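Local coordinates for SusD superfamily protein (Parabacteroides distasonis, PDB 3OTN) that probably binds glycans or other nutrients at the outer membrane, as a putative outer-membrane member of the SusD family, at residues Ile286-Phe291 against Arg435-Gly440; Ala91-Ala96 against Lys119-Leu124; Tyr212-Ala217 against Val372-Thr377; Thr233-Leu238 against Gly298-Glu303. One frame throughout, in Å; residues are numbered along the deposited sequence. Where two conformers were deposited one is given.

Interaction 1 of 4, residues Ile286-Phe291 against Arg435-Gly440; sequences IPTKEF and RDDKSG. With ACT (acetate ion), chain I.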
# COMPACT_ATOMS: atom_id res chain seq x y z
N ILE A 286 12.91 -7.56 6.51
CA ILE A 286 14.32 -7.41 6.24
C ILE A 286 14.46 -7.52 4.73
O ILE A 286 13.94 -8.47 4.16
CB ILE A 286 15.07 -8.58 6.92
CG1 ILE A 286 14.72 -8.67 8.42
CG2 ILE A 286 16.62 -8.45 6.72
CD1 ILE A 286 15.06 -7.41 9.21
N PRO A 287 15.17 -6.57 4.07
CA PRO A 287 15.32 -6.69 2.62
C PRO A 287 16.30 -7.81 2.28
O PRO A 287 17.20 -8.10 3.07
CB PRO A 287 15.89 -5.34 2.23
CG PRO A 287 16.77 -4.96 3.42
CD PRO A 287 16.09 -5.56 4.63
N THR A 288 16.15 -8.43 1.12
CA THR A 288 17.12 -9.41 0.69
C THR A 288 18.37 -8.70 0.18
O THR A 288 18.29 -7.63 -0.43
CB THR A 288 16.60 -10.33 -0.41
OG1 THR A 288 16.26 -9.56 -1.56
CG2 THR A 288 15.43 -11.12 0.07
N LYS A 289 19.51 -9.31 0.44
CA LYS A 289 20.79 -8.92 -0.16
C LYS A 289 20.68 -8.84 -1.69
O LYS A 289 21.17 -7.91 -2.28
CB LYS A 289 21.87 -9.93 0.29
CG LYS A 289 23.21 -9.91 -0.45
CD LYS A 289 24.07 -11.15 -0.07
CE LYS A 289 24.96 -11.64 -1.24
NZ LYS A 289 26.10 -10.73 -1.53
N GLU A 290 20.00 -9.80 -2.31
CA GLU A 290 19.82 -9.87 -3.79
C GLU A 290 19.03 -8.69 -4.37
O GLU A 290 19.37 -8.18 -5.45
CB GLU A 290 19.11 -11.18 -4.22
CG GLU A 290 19.92 -12.48 -3.99
CD GLU A 290 19.77 -13.07 -2.57
OE1 GLU A 290 19.22 -12.39 -1.65
OE2 GLU A 290 20.23 -14.20 -2.39
N PHE A 291 17.99 -8.23 -3.67
CA PHE A 291 17.28 -7.05 -4.10
C PHE A 291 18.12 -5.80 -3.95
O PHE A 291 18.16 -4.96 -4.85
CB PHE A 291 15.95 -6.87 -3.39
CG PHE A 291 15.17 -5.67 -3.87
CD1 PHE A 291 14.81 -5.55 -5.20
CD2 PHE A 291 14.82 -4.64 -2.98
CE1 PHE A 291 14.07 -4.44 -5.65
CE2 PHE A 291 14.11 -3.53 -3.41
CZ PHE A 291 13.72 -3.43 -4.75
N ARG A 435 10.17 -9.29 -11.34
CA ARG A 435 11.51 -8.87 -11.69
C ARG A 435 12.54 -9.81 -11.03
O ARG A 435 12.56 -9.97 -9.82
CB ARG A 435 11.77 -7.43 -11.23
CG ARG A 435 13.01 -6.83 -11.85
CD ARG A 435 13.33 -5.45 -11.27
NE ARG A 435 14.30 -4.77 -12.11
CZ ARG A 435 15.62 -4.94 -12.07
NH1 ARG A 435 16.20 -5.79 -11.20
NH2 ARG A 435 16.37 -4.26 -12.91
N ASP A 436 13.38 -10.44 -11.84
CA ASP A 436 14.45 -11.29 -11.34
C ASP A 436 15.65 -10.44 -10.92
O ASP A 436 16.14 -9.62 -11.70
CB ASP A 436 14.89 -12.30 -12.41
CG ASP A 436 16.01 -13.22 -11.91
OD1 ASP A 436 15.78 -13.98 -10.96
OD2 ASP A 436 17.12 -13.14 -12.46
N ASP A 437 16.14 -10.64 -9.70
CA ASP A 437 17.15 -9.73 -9.14
C ASP A 437 18.49 -9.81 -9.89
O ASP A 437 19.13 -8.79 -10.14
CB ASP A 437 17.38 -10.04 -7.68
CG ASP A 437 16.17 -9.81 -6.83
OD1 ASP A 437 15.47 -8.81 -7.09
OD2 ASP A 437 15.92 -10.62 -5.90
N LYS A 438 18.88 -11.03 -10.25
CA LYS A 438 20.18 -11.27 -10.86
C LYS A 438 20.25 -10.71 -12.29
O LYS A 438 21.22 -10.06 -12.66
CB LYS A 438 20.50 -12.79 -10.87
N SER A 439 19.21 -10.95 -13.09
CA SER A 439 19.26 -10.62 -14.53
C SER A 439 18.55 -9.31 -14.85
O SER A 439 18.78 -8.72 -15.90
CB SER A 439 18.63 -11.75 -15.33
OG SER A 439 17.23 -11.82 -15.11
N GLY A 440 17.67 -8.87 -13.96
CA GLY A 440 16.87 -7.68 -14.19
C GLY A 440 15.74 -7.91 -15.18
O GLY A 440 15.06 -6.95 -15.56
C ACT I . 20.04 -5.88 -12.42
O ACT I . 19.09 -5.43 -11.73
OXT ACT I . 20.53 -6.93 -11.99
CH3 ACT I . 20.59 -5.24 -13.67
O HOH W 1 15.20 -11.18 -3.54
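Asp-437 reaches across to the first turn of helix 289-292, and its carboxylate settles between Glu-290 and Phe-291. The methylene CB of Asp-437 lies 3.5 Å from the backbone O of Glu-290. OD2 comes close to CB of Glu-290, whose own chain bends at chi2 (85°) and turns its carboxylate aside, OE1 staying 5.7 Å from OD2 of Asp-437. On the other branch, OD1 of Asp-437 approaches CD1 of Phe-291 at 3.8 Å, arriving at the ring edge and in the ring plane, with carboxylate and ring turned 53° apart. That oxygen has a stronger partner in Lys-54, whose NZ forms a salt bridge with it and also bonds the carbonyl of Arg-435. No direct hydrogen bond joins the two segments, but a water does: it accepts from OG1 of Thr-288 at 2.8 Å and donates to OD2 of Asp-437 at a rather short 2.5 Å. Shortening Asp-437 to an alanine would probably leave Lys-54 without its carboxylate mate and the water without its acceptor. Farther along, the edge of the Arg-435 guanidinium holds an acetate, its NH1 3.0 Å from the acetate O, while NE pairs with Asp-412. Thr-288 OG1 meanwhile accepts from Phe-291 N (3.0 Å, 153°), so the water link ends on a classic helix N-cap, where a short strand turns directly into the helix.

Interaction 2 of 4, residues Ala91-Ala96 against Lys119-Leu124; sequences ANCNLA and KFMRAL. With EDO (1,2-ethanediol), chain R; ACT (acetate ion), chain F.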
# COMPACT_ATOMS: atom_id res chain seq x y z
N ALA A 91 -19.04 -2.02 6.28
CA ALA A 91 -20.29 -1.90 7.10
C ALA A 91 -20.46 -0.49 7.61
O ALA A 91 -21.57 0.06 7.59
CB ALA A 91 -20.36 -2.92 8.28
N ASN A 92 -19.36 0.13 8.06
CA ASN A 92 -19.39 1.54 8.47
C ASN A 92 -19.82 2.43 7.32
O ASN A 92 -20.64 3.31 7.51
CB ASN A 92 -18.03 2.06 9.02
CG ASN A 92 -17.69 1.50 10.40
OD1 ASN A 92 -18.57 1.30 11.23
ND2 ASN A 92 -16.41 1.27 10.65
N CYS A 93 -19.26 2.20 6.14
CA CYS A 93 -19.61 2.98 4.97
C CYS A 93 -21.05 2.83 4.54
O CYS A 93 -21.69 3.84 4.16
CB CYS A 93 -18.72 2.65 3.76
SG CYS A 93 -16.94 2.98 3.95
N ASN A 94 -21.56 1.60 4.53
CA ASN A 94 -22.94 1.35 4.10
C ASN A 94 -23.93 2.06 5.01
O ASN A 94 -24.88 2.67 4.54
CB ASN A 94 -23.26 -0.15 4.00
CG ASN A 94 -22.47 -0.84 2.88
OD1 ASN A 94 -22.06 -0.19 1.93
ND2 ASN A 94 -22.24 -2.16 3.00
N LEU A 95 -23.67 2.01 6.31
CA LEU A 95 -24.54 2.66 7.28
C LEU A 95 -24.43 4.20 7.19
O LEU A 95 -25.44 4.92 7.25
CB LEU A 95 -24.19 2.14 8.69
CG LEU A 95 -25.02 2.58 9.90
CD1 LEU A 95 -26.52 2.47 9.61
CD2 LEU A 95 -24.63 1.73 11.12
N ALA A 96 -23.19 4.68 7.06
CA ALA A 96 -22.92 6.10 6.86
C ALA A 96 -23.66 6.67 5.63
O ALA A 96 -24.31 7.73 5.72
CB ALA A 96 -21.37 6.32 6.70
N LYS A 119 -17.99 7.19 -0.17
CA LYS A 119 -17.96 6.34 -1.37
C LYS A 119 -16.53 6.03 -1.76
O LYS A 119 -16.24 4.90 -2.17
CB LYS A 119 -18.72 6.96 -2.53
CG LYS A 119 -20.22 6.93 -2.37
CD LYS A 119 -20.85 7.78 -3.46
CE LYS A 119 -22.37 7.92 -3.27
NZ LYS A 119 -22.96 8.65 -4.44
N PHE A 120 -15.63 7.02 -1.66
CA PHE A 120 -14.20 6.78 -1.87
C PHE A 120 -13.74 5.63 -0.97
O PHE A 120 -13.07 4.71 -1.45
CB PHE A 120 -13.35 8.03 -1.61
CG PHE A 120 -11.87 7.74 -1.43
CD1 PHE A 120 -11.00 7.75 -2.53
CD2 PHE A 120 -11.35 7.49 -0.18
CE1 PHE A 120 -9.63 7.48 -2.37
CE2 PHE A 120 -10.00 7.19 -0.01
CZ PHE A 120 -9.13 7.22 -1.11
N MSE A 121 -14.14 5.66 0.31
CA MSE A 121 -13.63 4.69 1.27
C MSE A 121 -14.13 3.27 0.98
O MSE A 121 -13.39 2.29 1.16
CB MSE A 121 -13.99 5.08 2.72
CG MSE A 121 -12.88 4.76 3.71
SE MSE A 121 -11.35 5.88 3.51
CE MSE A 121 -12.18 7.39 4.34
N ARG A 122 -15.39 3.17 0.59
CA ARG A 122 -15.97 1.89 0.28
C ARG A 122 -15.22 1.29 -0.90
O ARG A 122 -14.87 0.12 -0.87
CB ARG A 122 -17.47 2.02 0.03
CG ARG A 122 -18.07 0.69 -0.31
CD ARG A 122 -19.54 0.67 -0.26
NE ARG A 122 -20.15 1.46 -1.30
CZ ARG A 122 -21.45 1.74 -1.36
NH1 ARG A 122 -22.28 1.28 -0.42
NH2 ARG A 122 -21.91 2.50 -2.34
N ALA A 123 -14.99 2.09 -1.94
CA ALA A 123 -14.21 1.68 -3.08
C ALA A 123 -12.82 1.22 -2.67
O ALA A 123 -12.33 0.23 -3.21
CB ALA A 123 -14.12 2.78 -4.15
N LEU A 124 -12.19 1.95 -1.76
CA LEU A 124 -10.85 1.64 -1.28
C LEU A 124 -10.78 0.27 -0.58
O LEU A 124 -9.93 -0.58 -0.90
CB LEU A 124 -10.33 2.76 -0.35
CG LEU A 124 -8.88 2.63 0.20
CD1 LEU A 124 -7.85 2.72 -0.93
CD2 LEU A 124 -8.61 3.61 1.31
C1 EDO R . -25.73 2.21 1.46
O1 EDO R . -26.80 1.79 2.31
C2 EDO R . -26.19 2.13 0.01
O2 EDO R . -25.07 1.90 -0.85
C ACT F . -22.21 11.75 -3.98
O ACT F . -21.72 11.20 -5.00
OXT ACT F . -21.46 12.61 -3.46
CH3 ACT F . -23.58 11.42 -3.42
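Arg-122 leaves its helix with CG anti to the backbone N (chi1 179°), then bends at chi3 (68°), and this kink swings the guanidinium back toward Asn-94. The amide of Asn-94 comes to meet it from a chain that starts beside its own backbone N. The resulting bond, from NH1 of Arg-122 to OD1 of Asn-94, is 2.8 Å long. The oxygen lies practically in the guanidinium plane, whereas the donor stands somewhat tilted from the amide's carbonyl plane, the two flat groups being turned 56° apart. The same NH1 also gives a nearly straight bond of 2.9 Å to O2 of an ethanediol, which in turn donates through O1 to the backbone O of Asn-94. Helices 79-100 and 108-133 form an antiparallel pair here, their local axes 9.3 Å apart, consistent with the helical hairpins of TPR-like repeats, the clan to which this region belongs by sequence. Next to the polar bridge, the packing is apolar. Cys-93 SG lies 3.8 Å from CB of Met-121, a selenomethionine whose bent chain carries its selenium away, and CB of Cys-93 sits 4.0 Å from CB of Arg-122. Helix 156-172 supplies Asp-167, which forms a salt bridge with NE of Arg-122, while Ile-163 touches the same side chain.

Interaction 3 of 4, residues Tyr212-Ala217 against Val372-Thr377; sequences YYAESA and VNADGT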
# COMPACT_ATOMS: atom_id res chain seq x y z
N TYR A 212 -9.12 0.89 -20.80
CA TYR A 212 -8.95 1.06 -19.36
C TYR A 212 -7.61 1.72 -19.03
O TYR A 212 -7.53 2.52 -18.08
CB TYR A 212 -9.16 -0.25 -18.60
CG TYR A 212 -10.61 -0.68 -18.62
CD1 TYR A 212 -11.50 -0.17 -17.68
CD2 TYR A 212 -11.11 -1.54 -19.59
CE1 TYR A 212 -12.83 -0.53 -17.67
CE2 TYR A 212 -12.46 -1.90 -19.60
CZ TYR A 212 -13.31 -1.39 -18.63
OH TYR A 212 -14.63 -1.74 -18.61
N TYR A 213 -6.58 1.44 -19.81
CA TYR A 213 -5.32 2.19 -19.65
C TYR A 213 -5.53 3.69 -19.91
O TYR A 213 -5.00 4.52 -19.20
CB TYR A 213 -4.22 1.70 -20.59
CG TYR A 213 -3.72 0.31 -20.32
CD1 TYR A 213 -3.04 0.01 -19.15
CD2 TYR A 213 -3.86 -0.69 -21.29
CE1 TYR A 213 -2.51 -1.28 -18.93
CE2 TYR A 213 -3.36 -1.97 -21.08
CZ TYR A 213 -2.70 -2.26 -19.90
OH TYR A 213 -2.22 -3.52 -19.66
N ALA A 214 -6.29 4.02 -20.97
CA ALA A 214 -6.54 5.43 -21.28
C ALA A 214 -7.39 6.08 -20.18
O ALA A 214 -7.14 7.23 -19.82
CB ALA A 214 -7.21 5.57 -22.63
N GLU A 215 -8.39 5.37 -19.64
CA GLU A 215 -9.18 5.93 -18.53
C GLU A 215 -8.29 6.19 -17.31
O GLU A 215 -8.48 7.19 -16.61
CB GLU A 215 -10.35 5.02 -18.17
CG GLU A 215 -11.42 4.96 -19.24
CD GLU A 215 -12.03 6.31 -19.56
OE1 GLU A 215 -12.44 7.01 -18.61
OE2 GLU A 215 -12.11 6.66 -20.76
N SER A 216 -7.34 5.29 -17.05
CA SER A 216 -6.36 5.45 -15.94
C SER A 216 -5.53 6.71 -16.12
O SER A 216 -5.47 7.56 -15.22
CB SER A 216 -5.41 4.24 -15.82
OG SER A 216 -4.43 4.40 -14.79
N ALA A 217 -4.88 6.79 -17.28
CA ALA A 217 -4.00 7.91 -17.64
C ALA A 217 -4.70 9.29 -17.48
O ALA A 217 -4.05 10.23 -17.03
CB ALA A 217 -3.43 7.73 -19.09
N VAL A 372 2.01 4.60 -21.76
CA VAL A 372 2.74 3.77 -22.71
C VAL A 372 1.92 2.54 -23.16
O VAL A 372 2.01 2.13 -24.31
CB VAL A 372 4.15 3.34 -22.22
CG1 VAL A 372 4.08 2.28 -21.14
CG2 VAL A 372 4.95 2.84 -23.41
N ASN A 373 1.12 1.99 -22.27
CA ASN A 373 0.26 0.86 -22.60
C ASN A 373 -0.90 1.28 -23.52
O ASN A 373 -1.21 0.58 -24.46
CB ASN A 373 -0.29 0.20 -21.30
CG ASN A 373 0.64 -0.89 -20.75
OD1 ASN A 373 0.82 -1.92 -21.39
ND2 ASN A 373 1.17 -0.69 -19.56
N ALA A 374 -1.53 2.42 -23.25
CA ALA A 374 -2.59 2.92 -24.14
C ALA A 374 -2.02 3.29 -25.51
O ALA A 374 -2.48 2.77 -26.53
CB ALA A 374 -3.30 4.12 -23.53
N ASP A 375 -1.03 4.17 -25.52
CA ASP A 375 -0.52 4.75 -26.76
C ASP A 375 0.53 3.90 -27.49
O ASP A 375 0.87 4.20 -28.63
CB ASP A 375 0.07 6.15 -26.51
CG ASP A 375 -0.96 7.14 -25.97
OD1 ASP A 375 -2.16 6.96 -26.23
OD2 ASP A 375 -0.56 8.11 -25.28
N GLY A 376 1.08 2.88 -26.84
CA GLY A 376 2.11 2.04 -27.45
C GLY A 376 3.48 2.69 -27.57
O GLY A 376 4.39 2.09 -28.11
N THR A 377 3.63 3.92 -27.06
CA THR A 377 4.89 4.66 -27.21
C THR A 377 4.88 5.79 -26.14
O THR A 377 3.83 6.38 -25.88
CB THR A 377 5.08 5.18 -28.69
OG1 THR A 377 6.41 5.72 -28.86
CG2 THR A 377 4.01 6.22 -29.10
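Asn-373 lays its CB squarely over the Tyr-213 ring, 3.4 Å from the ring centroid and only 6° off the ring normal, a textbook CH-pi contact. The amide continues in the same direction, stacked over the ring with the two planes 10° apart; its CG is 3.7 Å from both CE1 and CZ of Tyr-213, near the phenol end. What holds the amide is a bond from ND2 to the carbonyl of Glu-369, one turn back in its own helix. At the root of the ring, Tyr-213 CB packs on CB of Ala-374 at 3.9 Å, where the backbones come closest. Toward solvent the contact slackens: CB of Ala-214, on the exposed side of helix 210-225, stands 4.3 Å from CB of Ala-374, and no hydrogen bond crosses between the segments. Helix 360-375 stops just there, its last turn closed by a weak Gly-376 N to Val-372 O bond as Gly-376 turns to positive phi. Helix 187-202 touches Tyr-213 through Ala-202, while Leu-407 of helix 403-418 packs on Asn-373. The arrangement is plain helix-to-helix packing, small alanines letting the C-terminal turn of one helix lie close against another in this largely helical SusD-family protein.

Interaction 4 of 4, residues Thr233-Leu238 against Gly298-Glu303; sequences TDYESL and GDKRTE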
# COMPACT_ATOMS: atom_id res chain seq x y z
N THR A 233 12.53 16.27 -2.95
CA THR A 233 13.85 16.38 -3.57
C THR A 233 14.78 15.32 -3.04
O THR A 233 15.76 14.98 -3.69
CB THR A 233 14.45 17.78 -3.34
OG1 THR A 233 14.50 18.05 -1.93
CG2 THR A 233 13.57 18.81 -4.00
N ASP A 234 14.50 14.80 -1.86
CA ASP A 234 15.28 13.67 -1.33
C ASP A 234 14.41 12.65 -0.59
O ASP A 234 13.20 12.80 -0.54
CB ASP A 234 16.41 14.20 -0.47
CG ASP A 234 15.93 14.82 0.80
OD1 ASP A 234 14.73 14.68 1.12
OD2 ASP A 234 16.78 15.44 1.47
N TYR A 235 15.03 11.62 -0.03
CA TYR A 235 14.31 10.49 0.55
C TYR A 235 13.98 10.64 2.00
O TYR A 235 13.11 9.94 2.50
CB TYR A 235 15.09 9.21 0.33
CG TYR A 235 15.36 9.01 -1.15
CD1 TYR A 235 14.30 8.88 -2.06
CD2 TYR A 235 16.65 8.97 -1.64
CE1 TYR A 235 14.54 8.72 -3.42
CE2 TYR A 235 16.90 8.81 -3.00
CZ TYR A 235 15.84 8.67 -3.88
OH TYR A 235 16.11 8.51 -5.22
N GLU A 236 14.69 11.53 2.70
CA GLU A 236 14.42 11.79 4.12
C GLU A 236 12.94 12.21 4.37
O GLU A 236 12.36 11.92 5.43
CB GLU A 236 15.36 12.89 4.66
CG GLU A 236 15.39 12.93 6.16
CD GLU A 236 16.03 14.18 6.76
OE1 GLU A 236 16.32 15.15 6.04
OE2 GLU A 236 16.21 14.20 7.98
N SER A 237 12.33 12.90 3.42
CA SER A 237 10.91 13.26 3.59
C SER A 237 9.97 12.09 3.90
O SER A 237 8.96 12.30 4.59
CB SER A 237 10.39 14.01 2.39
OG SER A 237 10.95 15.30 2.34
N LEU A 238 10.29 10.88 3.40
CA LEU A 238 9.45 9.69 3.60
C LEU A 238 9.45 9.22 5.06
O LEU A 238 8.61 8.43 5.43
CB LEU A 238 9.92 8.51 2.69
CG LEU A 238 9.88 8.79 1.18
CD1 LEU A 238 10.48 7.65 0.40
CD2 LEU A 238 8.47 9.11 0.72
N GLY A 298 25.86 3.15 -8.45
CA GLY A 298 25.76 4.59 -8.18
C GLY A 298 24.37 5.15 -7.83
O GLY A 298 24.18 6.38 -7.71
N ASP A 299 23.40 4.27 -7.64
CA ASP A 299 22.04 4.72 -7.22
C ASP A 299 22.09 5.35 -5.82
O ASP A 299 22.59 4.74 -4.86
CB ASP A 299 21.08 3.52 -7.26
CG ASP A 299 19.61 3.92 -7.30
OD1 ASP A 299 19.19 4.72 -6.47
OD2 ASP A 299 18.86 3.36 -8.13
N LYS A 300 21.60 6.58 -5.68
CA LYS A 300 21.49 7.21 -4.37
C LYS A 300 20.70 6.35 -3.36
O LYS A 300 21.02 6.36 -2.17
CB LYS A 300 20.87 8.59 -4.47
CG LYS A 300 20.81 9.35 -3.16
CD LYS A 300 20.41 10.81 -3.36
CE LYS A 300 20.33 11.59 -2.05
NZ LYS A 300 20.06 13.01 -2.28
N ARG A 301 19.69 5.62 -3.82
CA ARG A 301 18.84 4.84 -2.92
C ARG A 301 19.59 3.77 -2.14
O ARG A 301 19.18 3.42 -1.01
CB ARG A 301 17.65 4.24 -3.69
CG ARG A 301 16.66 5.34 -4.17
CD ARG A 301 15.69 4.97 -5.26
NE ARG A 301 16.31 4.59 -6.53
CZ ARG A 301 15.67 4.58 -7.71
NH1 ARG A 301 14.37 4.87 -7.80
NH2 ARG A 301 16.34 4.23 -8.80
N THR A 302 20.70 3.27 -2.71
CA THR A 302 21.53 2.27 -2.03
C THR A 302 22.74 2.86 -1.28
O THR A 302 23.58 2.12 -0.76
CB THR A 302 22.00 1.16 -3.03
OG1 THR A 302 22.63 1.80 -4.15
CG2 THR A 302 20.79 0.34 -3.48
N GLU A 303 22.82 4.18 -1.20
CA GLU A 303 23.85 4.80 -0.36
C GLU A 303 23.43 4.68 1.10
O GLU A 303 22.22 4.66 1.42
CB GLU A 303 24.09 6.26 -0.73
CG GLU A 303 24.62 6.41 -2.15
CD GLU A 303 24.86 7.87 -2.55
OE1 GLU A 303 24.63 8.79 -1.73
OE2 GLU A 303 25.27 8.07 -3.72
O HOH W 2 17.89 12.93 -3.71
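Tyr-235 and Arg-301 mark the nearest backbone approach, their CA atoms 8.0 Å apart, where two irregular segments with short 3-10 turns face each other and leave the gap to side chains. The phenol of Tyr-235 fills it. Its OH lies 3.4 Å from CG of Arg-301, and CZ is equally near that methylene, which meets the ring obliquely. Lys-300 comes instead to the ring edge, with CG in the ring plane and 4.0 Å from CE2. From there the lysine runs fully extended, its CG anti to the backbone N (chi1 -176°), which carries NZ past the tyrosine to a water 2.6 Å away; the water in turn donates to the carbonyl O of Thr-233. Asp-234 OD2 is too distant from this ammonium, at 5.5 Å, for a salt bridge. Arg-301 is held firmly from its own side. Asp-299 takes it side-on, OD1 accepting from NE and OD2 from NH2 (2.7 Å), each through a syn lone pair, while the anti side of OD1 receives the backbone N of Arg-301 in an Asx turn. NH1 reaches helix 403-418, forming a salt bridge with Asp-417 and a hydrogen bond with Gln-413. A leucine in place of Arg-301 would probably leave both Asp-299 and Asp-417 without their positive mate and loosen the hold on the Asp-299 carboxylate. With its guanidinium engaged by Asp-299 and Asp-417, Arg-301 probably offers Tyr-235 mainly its aliphatic stem, and the polar link between the segments is made through water.

Overall arrangement
Helix 403-418 ties three of these contacts together: it supplies Asp-412 and Tyr-415 to Arg-435 in interaction 1, Leu-407 to Asn-373 in interaction 3, and Asp-417 and Gln-413 to Arg-301 in interaction 4. Interactions 1 and 4 are neighbours, with centres 18 Å apart and nearest atoms about 6 Å apart, though they do not touch. Interaction 2 lies across the chain's centre from both, its centre 38 Å from that of interaction 1 and 36 Å from that of interaction 4. Helix 187-202 bridges interactions 2 and 3, packing on Phe-120 and on Tyr-213. The acetates and ethanediol nearby probably come from the crystallisation liquor, so they cannot by themselves be taken to mark a glycan site.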